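Local coordinates for protein CmeC (PDB 4MT4) that forms a trimeric outer membrane channel that probably serves as the exit duct of a Campylobacter jejuni efflux system, at residues I16-E28 and Y371-Y383. Residues are numbered along the deposited sequence; the frame is centred on the assembly and turned at random.
Sequences IDNKLGALSWEKE and YALVARKTIRLQY
Gly21 brings its CA to 4.3 Å from the CA of Leu373, the closest pair of CA atoms between the N-terminal loop 16-28, folded into three type I turns, and the long helix 339-405. The helix belongs to the alpha-helical barrel of this outer membrane factor, and the loop lies along its outside before helix 44-56 begins. At Gly21 the chain sits directly on the helix, its CA 3.5 Å from Leu373 O. Beside it, Leu20 CD2 meets Leu373 CD1, the two side chains crossing at about a right angle. Lys377 runs extended past the glycine and donates a hydrogen bond from NZ to Leu20 O, from above the carbonyl plane. Farther along, Leu23 wedges its two methyls against Lys377, Arg380 and Leu381; CD1 lies 3.7 Å from Leu381 CD2. Trp25 comes edge-first over one face of the Arg380 guanidinium, its CH2 3.4 Å from NH2, while Arg380 NH1 is salt-bridged to Asp384. The polar centre is Arg376. Bends at chi2 (-76°) and chi3 (-47°) turn its guanidinium toward the loop, where NH1 and NH2 form an end-on, two-nitrogen salt bridge with the Glu26 carboxylate, the two planes nearly coplanar. NH1 also bonds Tyr435 of helix 411-445, tying the loop through arginine to a second helix. Arg376 NE donates to water 2, which lies within hydrogen-bonding distance of both Gly21 O and Leu373 O, while NH2 bonds Gly21 O at 2.7 Å. Glu26 OE1 is held twice: Arg376 NH2 on the syn side and Leu23 N on the anti side, both at 2.9 Å, from opposite faces of the carboxylate.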
ATOM      1  N   ILE B  16      -0.053 -18.836 -29.891  1.00 58.56           N
ATOM      2  CA  ILE B  16       0.238 -19.903 -28.939  1.00 66.21           C
ATOM      3  C   ILE B  16       1.524 -20.631 -29.320  1.00 62.09           C
ATOM      4  O   ILE B  16       1.840 -20.784 -30.501  1.00 64.04           O
ATOM      5  CB  ILE B  16      -0.921 -20.920 -28.843  1.00 75.77           C
ATOM      6  CG1 ILE B  16      -1.165 -21.594 -30.194  1.00 89.08           C
ATOM      7  CG2 ILE B  16      -2.190 -20.242 -28.342  1.00 49.36           C
ATOM      8  CD1 ILE B  16      -2.269 -22.624 -30.168  1.00 94.48           C
ATOM      9  N   ASP B  17       2.265 -21.078 -28.310  1.00 68.50           N
ATOM     10  CA  ASP B  17       3.542 -21.748 -28.532  1.00 49.35           C
ATOM     11  C   ASP B  17       3.932 -22.571 -27.310  1.00 60.02           C
ATOM     12  O   ASP B  17       4.301 -22.018 -26.275  1.00 63.44           O
ATOM     13  CB  ASP B  17       4.635 -20.727 -28.858  1.00 63.74           C
ATOM     14  CG  ASP B  17       6.008 -21.357 -28.974  1.00 77.53           C
ATOM     15  OD1 ASP B  17       6.104 -22.500 -29.466  1.00 68.76           O
ATOM     16  OD2 ASP B  17       6.994 -20.706 -28.571  1.00 72.05           O
ATOM     17  N   ASN B  18       3.859 -23.891 -27.443  1.00 66.20           N
ATOM     18  CA  ASN B  18       4.062 -24.796 -26.317  1.00 71.74           C
ATOM     19  C   ASN B  18       5.524 -25.137 -26.054  1.00 74.56           C
ATOM     20  O   ASN B  18       5.832 -26.008 -25.239  1.00 73.04           O
ATOM     21  CB  ASN B  18       3.269 -26.081 -26.541  1.00 73.42           C
ATOM     22  CG  ASN B  18       1.775 -25.843 -26.544  1.00 88.47           C
ATOM     23  OD1 ASN B  18       1.155 -25.728 -25.487  1.00 94.46           O
ATOM     24  ND2 ASN B  18       1.187 -25.766 -27.732  1.00 84.40           N
ATOM     25  N   LYS B  19       6.420 -24.446 -26.747  1.00 62.59           N
ATOM     26  CA  LYS B  19       7.853 -24.648 -26.568  1.00 73.34           C
ATOM     27  C   LYS B  19       8.450 -23.579 -25.664  1.00 76.56           C
ATOM     28  O   LYS B  19       9.618 -23.645 -25.290  1.00 74.35           O
ATOM     29  CB  LYS B  19       8.561 -24.648 -27.922  1.00 85.18           C
ATOM     30  CG  LYS B  19       8.201 -25.844 -28.774  1.00 85.27           C
ATOM     31  CD  LYS B  19       8.557 -27.135 -28.060  1.00102.07           C
ATOM     32  CE  LYS B  19      10.030 -27.484 -28.204  1.00109.36           C
ATOM     33  NZ  LYS B  19      10.321 -28.840 -27.653  1.00 94.65           N
ATOM     34  N   LEU B  20       7.626 -22.599 -25.309  1.00 71.31           N
ATOM     35  CA  LEU B  20       8.078 -21.456 -24.528  1.00 66.85           C
ATOM     36  C   LEU B  20       8.562 -21.869 -23.141  1.00 64.10           C
ATOM     37  O   LEU B  20       9.529 -21.315 -22.623  1.00 60.58           O
ATOM     38  CB  LEU B  20       6.957 -20.421 -24.408  1.00 52.61           C
ATOM     39  CG  LEU B  20       7.280 -19.160 -23.600  1.00 52.47           C
ATOM     40  CD1 LEU B  20       8.506 -18.457 -24.163  1.00 51.20           C
ATOM     41  CD2 LEU B  20       6.085 -18.222 -23.572  1.00 64.48           C
ATOM     42  N   GLY B  21       7.887 -22.848 -22.547  1.00 52.57           N
ATOM     43  CA  GLY B  21       8.258 -23.336 -21.233  1.00 53.22           C
ATOM     44  C   GLY B  21       8.593 -24.814 -21.228  1.00 61.38           C
ATOM     45  O   GLY B  21       8.451 -25.490 -20.211  1.00 58.88           O
ATOM     46  N   ALA B  22       9.037 -25.321 -22.373  1.00 60.84           N
ATOM     47  CA  ALA B  22       9.387 -26.731 -22.491  1.00 69.26           C
ATOM     48  C   ALA B  22      10.830 -26.911 -22.945  1.00 66.02           C
ATOM     49  O   ALA B  22      11.276 -26.268 -23.892  1.00 65.72           O
ATOM     50  CB  ALA B  22       8.438 -27.429 -23.453  1.00 63.01           C
ATOM     51  N   LEU B  23      11.557 -27.785 -22.256  1.00 64.81           N
ATOM     52  CA  LEU B  23      12.916 -28.122 -22.657  1.00 79.54           C
ATOM     53  C   LEU B  23      12.885 -28.992 -23.909  1.00 81.22           C
ATOM     54  O   LEU B  23      11.868 -29.612 -24.216  1.00 78.56           O
ATOM     55  CB  LEU B  23      13.659 -28.831 -21.522  1.00 73.12           C
ATOM     56  CG  LEU B  23      13.947 -27.979 -20.283  1.00 67.29           C
ATOM     57  CD1 LEU B  23      14.642 -28.798 -19.209  1.00 56.85           C
ATOM     58  CD2 LEU B  23      14.781 -26.760 -20.651  1.00 55.20           C
ATOM     59  N   SER B  24      14.003 -29.035 -24.628  1.00 88.79           N
ATOM     60  CA  SER B  24      14.076 -29.738 -25.907  1.00 88.99           C
ATOM     61  C   SER B  24      13.804 -31.236 -25.773  1.00 88.60           C
ATOM     62  O   SER B  24      13.361 -31.880 -26.725  1.00 91.19           O
ATOM     63  CB  SER B  24      15.445 -29.515 -26.554  1.00 80.07           C
ATOM     64  OG  SER B  24      16.491 -29.824 -25.651  1.00 94.88           O
ATOM     65  N   TRP B  25      14.064 -31.785 -24.592  1.00 87.39           N
ATOM     66  CA  TRP B  25      13.800 -33.197 -24.333  1.00 83.96           C
ATOM     67  C   TRP B  25      12.519 -33.387 -23.525  1.00 90.25           C
ATOM     68  O   TRP B  25      12.217 -34.490 -23.071  1.00 86.71           O
ATOM     69  CB  TRP B  25      14.983 -33.840 -23.607  1.00 86.54           C
ATOM     70  CG  TRP B  25      15.439 -33.092 -22.390  1.00 87.50           C
ATOM     71  CD1 TRP B  25      16.419 -32.143 -22.330  1.00 81.89           C
ATOM     72  CD2 TRP B  25      14.940 -33.238 -21.055  1.00 80.70           C
ATOM     73  NE1 TRP B  25      16.559 -31.688 -21.042  1.00 88.24           N
ATOM     74  CE2 TRP B  25      15.662 -32.345 -20.239  1.00 88.23           C
ATOM     75  CE3 TRP B  25      13.953 -34.037 -20.470  1.00 77.46           C
ATOM     76  CZ2 TRP B  25      15.428 -32.227 -18.871  1.00 82.65           C
ATOM     77  CZ3 TRP B  25      13.721 -33.918 -19.112  1.00 80.95           C
ATOM     78  CH2 TRP B  25      14.455 -33.020 -18.328  1.00 76.60           C
ATOM     79  N   GLU B  26      11.768 -32.302 -23.354  1.00 92.69           N
ATOM     80  CA  GLU B  26      10.514 -32.342 -22.610  1.00 89.66           C
ATOM     81  C   GLU B  26       9.305 -32.290 -23.539  1.00 93.73           C
ATOM     82  O   GLU B  26       9.355 -31.677 -24.606  1.00 89.85           O
ATOM     83  CB  GLU B  26      10.448 -31.187 -21.607  1.00 81.63           C
ATOM     84  CG  GLU B  26      11.247 -31.419 -20.333  1.00 77.68           C
ATOM     85  CD  GLU B  26      11.084 -30.293 -19.329  1.00 78.31           C
ATOM     86  OE1 GLU B  26      10.814 -29.151 -19.756  1.00 66.11           O
ATOM     87  OE2 GLU B  26      11.221 -30.548 -18.114  1.00 70.45           O
ATOM     88  N   LYS B  27       8.222 -32.943 -23.127  1.00 94.77           N
ATOM     89  CA  LYS B  27       6.984 -32.959 -23.899  1.00 92.70           C
ATOM     90  C   LYS B  27       6.237 -31.635 -23.754  1.00102.16           C
ATOM     91  O   LYS B  27       6.012 -31.152 -22.641  1.00 94.66           O
ATOM     92  CB  LYS B  27       6.097 -34.134 -23.461  1.00 86.15           C
ATOM     93  CG  LYS B  27       4.603 -33.838 -23.384  1.00103.74           C
ATOM     94  CD  LYS B  27       3.915 -33.907 -24.736  1.00105.85           C
ATOM     95  CE  LYS B  27       2.407 -33.987 -24.562  1.00106.22           C
ATOM     96  NZ  LYS B  27       1.911 -32.972 -23.587  1.00106.97           N
ATOM     97  N   GLU B  28       5.871 -31.041 -24.884  1.00 97.95           N
ATOM     98  CA  GLU B  28       5.106 -29.801 -24.871  1.00 96.06           C
ATOM     99  C   GLU B  28       3.671 -30.077 -24.434  1.00100.22           C
ATOM    100  O   GLU B  28       2.939 -30.810 -25.096  1.00106.35           O
ATOM    101  CB  GLU B  28       5.126 -29.133 -26.246  1.00 91.03           C
ATOM    102  CG  GLU B  28       6.069 -29.781 -27.245  1.00105.42           C
ATOM    103  CD  GLU B  28       5.939 -29.173 -28.621  1.00111.23           C
ATOM    104  OE1 GLU B  28       5.159 -28.207 -28.772  1.00 95.11           O
ATOM    105  OE2 GLU B  28       6.618 -29.654 -29.554  1.00120.91           O
ATOM    106  N   TYR B 371       7.497 -15.188 -17.660  1.00 47.15           N
ATOM    107  CA  TYR B 371       8.546 -15.445 -16.682  1.00 48.70           C
ATOM    108  C   TYR B 371       8.383 -16.817 -16.040  1.00 55.36           C
ATOM    109  O   TYR B 371       9.349 -17.566 -15.916  1.00 46.18           O
ATOM    110  CB  TYR B 371       8.564 -14.365 -15.598  1.00 46.87           C
ATOM    111  CG  TYR B 371       9.721 -14.515 -14.637  1.00 54.21           C
ATOM    112  CD1 TYR B 371      10.984 -14.043 -14.968  1.00 54.95           C
ATOM    113  CD2 TYR B 371       9.556 -15.142 -13.409  1.00 53.04           C
ATOM    114  CE1 TYR B 371      12.049 -14.183 -14.101  1.00 55.70           C
ATOM    115  CE2 TYR B 371      10.617 -15.288 -12.536  1.00 59.09           C
ATOM    116  CZ  TYR B 371      11.860 -14.806 -12.888  1.00 48.92           C
ATOM    117  OH  TYR B 371      12.923 -14.945 -12.026  1.00 64.33           O
ATOM    118  N   ALA B 372       7.157 -17.144 -15.638  1.00 47.83           N
ATOM    119  CA  ALA B 372       6.882 -18.412 -14.969  1.00 47.95           C
ATOM    120  C   ALA B 372       7.275 -19.604 -15.836  1.00 47.55           C
ATOM    121  O   ALA B 372       7.834 -20.582 -15.343  1.00 46.61           O
ATOM    122  CB  ALA B 372       5.415 -18.499 -14.588  1.00 42.23           C
ATOM    123  N   LEU B 373       6.988 -19.510 -17.130  1.00 42.85           N
ATOM    124  CA  LEU B 373       7.309 -20.581 -18.067  1.00 54.84           C
ATOM    125  C   LEU B 373       8.814 -20.711 -18.283  1.00 49.55           C
ATOM    126  O   LEU B 373       9.359 -21.816 -18.248  1.00 46.53           O
ATOM    127  CB  LEU B 373       6.610 -20.349 -19.407  1.00 40.82           C
ATOM    128  CG  LEU B 373       5.099 -20.579 -19.419  1.00 49.65           C
ATOM    129  CD1 LEU B 373       4.504 -20.200 -20.769  1.00 37.80           C
ATOM    130  CD2 LEU B 373       4.768 -22.026 -19.071  1.00 45.43           C
ATOM    131  N   VAL B 374       9.479 -19.580 -18.507  1.00 45.40           N
ATOM    132  CA  VAL B 374      10.919 -19.579 -18.742  1.00 48.48           C
ATOM    133  C   VAL B 374      11.685 -19.981 -17.484  1.00 54.56           C
ATOM    134  O   VAL B 374      12.640 -20.753 -17.551  1.00 54.29           O
ATOM    135  CB  VAL B 374      11.414 -18.200 -19.225  1.00 52.05           C
ATOM    136  CG1 VAL B 374      12.929 -18.172 -19.312  1.00 39.90           C
ATOM    137  CG2 VAL B 374      10.801 -17.862 -20.577  1.00 56.01           C
ATOM    138  N   ALA B 375      11.256 -19.462 -16.338  1.00 46.29           N
ATOM    139  CA  ALA B 375      11.908 -19.775 -15.070  1.00 54.32           C
ATOM    140  C   ALA B 375      11.800 -21.258 -14.746  1.00 49.50           C
ATOM    141  O   ALA B 375      12.759 -21.869 -14.287  1.00 49.64           O
ATOM    142  CB  ALA B 375      11.313 -18.945 -13.941  1.00 37.50           C
ATOM    143  N   ARG B 376      10.629 -21.831 -15.003  1.00 43.44           N
ATOM    144  CA  ARG B 376      10.370 -23.233 -14.691  1.00 50.83           C
ATOM    145  C   ARG B 376      11.361 -24.158 -15.401  1.00 52.18           C
ATOM    146  O   ARG B 376      11.944 -25.049 -14.779  1.00 45.77           O
ATOM    147  CB  ARG B 376       8.930 -23.597 -15.072  1.00 42.86           C
ATOM    148  CG  ARG B 376       8.321 -24.764 -14.300  1.00 47.52           C
ATOM    149  CD  ARG B 376       8.850 -26.107 -14.787  1.00 48.69           C
ATOM    150  NE  ARG B 376       8.821 -26.203 -16.244  1.00 56.34           N
ATOM    151  CZ  ARG B 376       9.429 -27.156 -16.943  1.00 68.65           C
ATOM    152  NH1 ARG B 376      10.125 -28.099 -16.321  1.00 54.05           N
ATOM    153  NH2 ARG B 376       9.347 -27.164 -18.266  1.00 64.63           N
ATOM    154  N   LYS B 377      11.553 -23.940 -16.698  1.00 48.83           N
ATOM    155  CA  LYS B 377      12.434 -24.795 -17.486  1.00 60.57           C
ATOM    156  C   LYS B 377      13.909 -24.476 -17.244  1.00 56.90           C
ATOM    157  O   LYS B 377      14.769 -25.341 -17.395  1.00 55.34           O
ATOM    158  CB  LYS B 377      12.106 -24.675 -18.978  1.00 57.87           C
ATOM    159  CG  LYS B 377      12.441 -23.329 -19.602  1.00 53.53           C
ATOM    160  CD  LYS B 377      12.192 -23.348 -21.104  1.00 54.34           C
ATOM    161  CE  LYS B 377      12.639 -22.052 -21.763  1.00 50.17           C
ATOM    162  NZ  LYS B 377      12.386 -22.068 -23.231  1.00 60.64           N
ATOM    163  N   THR B 378      14.202 -23.237 -16.863  1.00 39.26           N
ATOM    164  CA  THR B 378      15.579 -22.841 -16.587  1.00 48.93           C
ATOM    165  C   THR B 378      16.047 -23.417 -15.255  1.00 58.15           C
ATOM    166  O   THR B 378      17.170 -23.911 -15.141  1.00 51.82           O
ATOM    167  CB  THR B 378      15.741 -21.310 -16.566  1.00 40.42           C
ATOM    168  OG1 THR B 378      15.341 -20.768 -17.830  1.00 45.43           O
ATOM    169  CG2 THR B 378      17.192 -20.932 -16.299  1.00 51.63           C
ATOM    170  N   ILE B 379      15.178 -23.354 -14.251  1.00 48.96           N
ATOM    171  CA  ILE B 379      15.483 -23.906 -12.938  1.00 54.97           C
ATOM    172  C   ILE B 379      15.545 -25.434 -13.018  1.00 48.94           C
ATOM    173  O   ILE B 379      16.250 -26.082 -12.242  1.00 60.30           O
ATOM    174  CB  ILE B 379      14.442 -23.456 -11.885  1.00 43.88           C
ATOM    175  CG1 ILE B 379      14.454 -21.934 -11.740  1.00 53.10           C
ATOM    176  CG2 ILE B 379      14.734 -24.075 -10.533  1.00 53.65           C
ATOM    177  CD1 ILE B 379      13.352 -21.395 -10.856  1.00 41.48           C
ATOM    178  N   ARG B 380      14.823 -26.002 -13.981  1.00 48.56           N
ATOM    179  CA  ARG B 380      14.883 -27.439 -14.230  1.00 47.57           C
ATOM    180  C   ARG B 380      16.298 -27.851 -14.630  1.00 57.52           C
ATOM    181  O   ARG B 380      16.790 -28.903 -14.219  1.00 54.28           O
ATOM    182  CB  ARG B 380      13.888 -27.843 -15.320  1.00 47.36           C
ATOM    183  CG  ARG B 380      13.906 -29.323 -15.660  1.00 49.39           C
ATOM    184  CD  ARG B 380      13.634 -30.178 -14.433  1.00 43.62           C
ATOM    185  NE  ARG B 380      13.667 -31.602 -14.746  1.00 54.39           N
ATOM    186  CZ  ARG B 380      14.771 -32.342 -14.741  1.00 63.33           C
ATOM    187  NH1 ARG B 380      15.939 -31.794 -14.436  1.00 54.06           N
ATOM    188  NH2 ARG B 380      14.707 -33.632 -15.040  1.00 48.95           N
ATOM    189  N   LEU B 381      16.948 -27.010 -15.429  1.00 47.69           N
ATOM    190  CA  LEU B 381      18.337 -27.230 -15.807  1.00 54.83           C
ATOM    191  C   LEU B 381      19.246 -27.067 -14.596  1.00 50.24           C
ATOM    192  O   LEU B 381      20.184 -27.841 -14.403  1.00 58.48           O
ATOM    193  CB  LEU B 381      18.759 -26.263 -16.915  1.00 44.12           C
ATOM    194  CG  LEU B 381      18.031 -26.382 -18.254  1.00 54.89           C
ATOM    195  CD1 LEU B 381      18.531 -25.325 -19.227  1.00 42.44           C
ATOM    196  CD2 LEU B 381      18.207 -27.776 -18.835  1.00 48.80           C
ATOM    197  N   GLN B 382      18.952 -26.054 -13.784  1.00 55.83           N
ATOM    198  CA  GLN B 382      19.719 -25.775 -12.574  1.00 52.21           C
ATOM    199  C   GLN B 382      19.675 -26.941 -11.595  1.00 62.00           C
ATOM    200  O   GLN B 382      20.615 -27.150 -10.828  1.00 61.37           O
ATOM    201  CB  GLN B 382      19.200 -24.511 -11.889  1.00 55.87           C
ATOM    202  CG  GLN B 382      19.480 -23.225 -12.647  1.00 60.15           C
ATOM    203  CD  GLN B 382      19.053 -21.992 -11.875  1.00 67.20           C
ATOM    204  OE1 GLN B 382      19.826 -21.050 -11.712  1.00 82.25           O
ATOM    205  NE2 GLN B 382      17.814 -21.992 -11.399  1.00 69.55           N
ATOM    206  N   TYR B 383      18.580 -27.696 -11.621  1.00 49.74           N
ATOM    207  CA  TYR B 383      18.425 -28.856 -10.750  1.00 57.35           C
ATOM    208  C   TYR B 383      19.510 -29.887 -11.037  1.00 58.78           C
ATOM    209  O   TYR B 383      20.145 -30.407 -10.119  1.00 44.11           O
ATOM    210  CB  TYR B 383      17.041 -29.483 -10.928  1.00 49.94           C
ATOM    211  CG  TYR B 383      16.630 -30.405  -9.803  1.00 60.02           C
ATOM    212  CD1 TYR B 383      17.079 -31.719  -9.752  1.00 56.33           C
ATOM    213  CD2 TYR B 383      15.787 -29.961  -8.794  1.00 54.65           C
ATOM    214  CE1 TYR B 383      16.702 -32.564  -8.723  1.00 49.34           C
ATOM    215  CE2 TYR B 383      15.403 -30.799  -7.762  1.00 63.90           C
ATOM    216  CZ  TYR B 383      15.863 -32.099  -7.732  1.00 60.27           C
ATOM    217  OH  TYR B 383      15.483 -32.934  -6.705  1.00 66.84           O
TER
HETATM  218  O   HOH W   1       6.087 -25.422 -17.638  1.00 50.58           O
HETATM  219  O   HOH W   2       7.940 -23.978 -18.104  1.00 51.30           O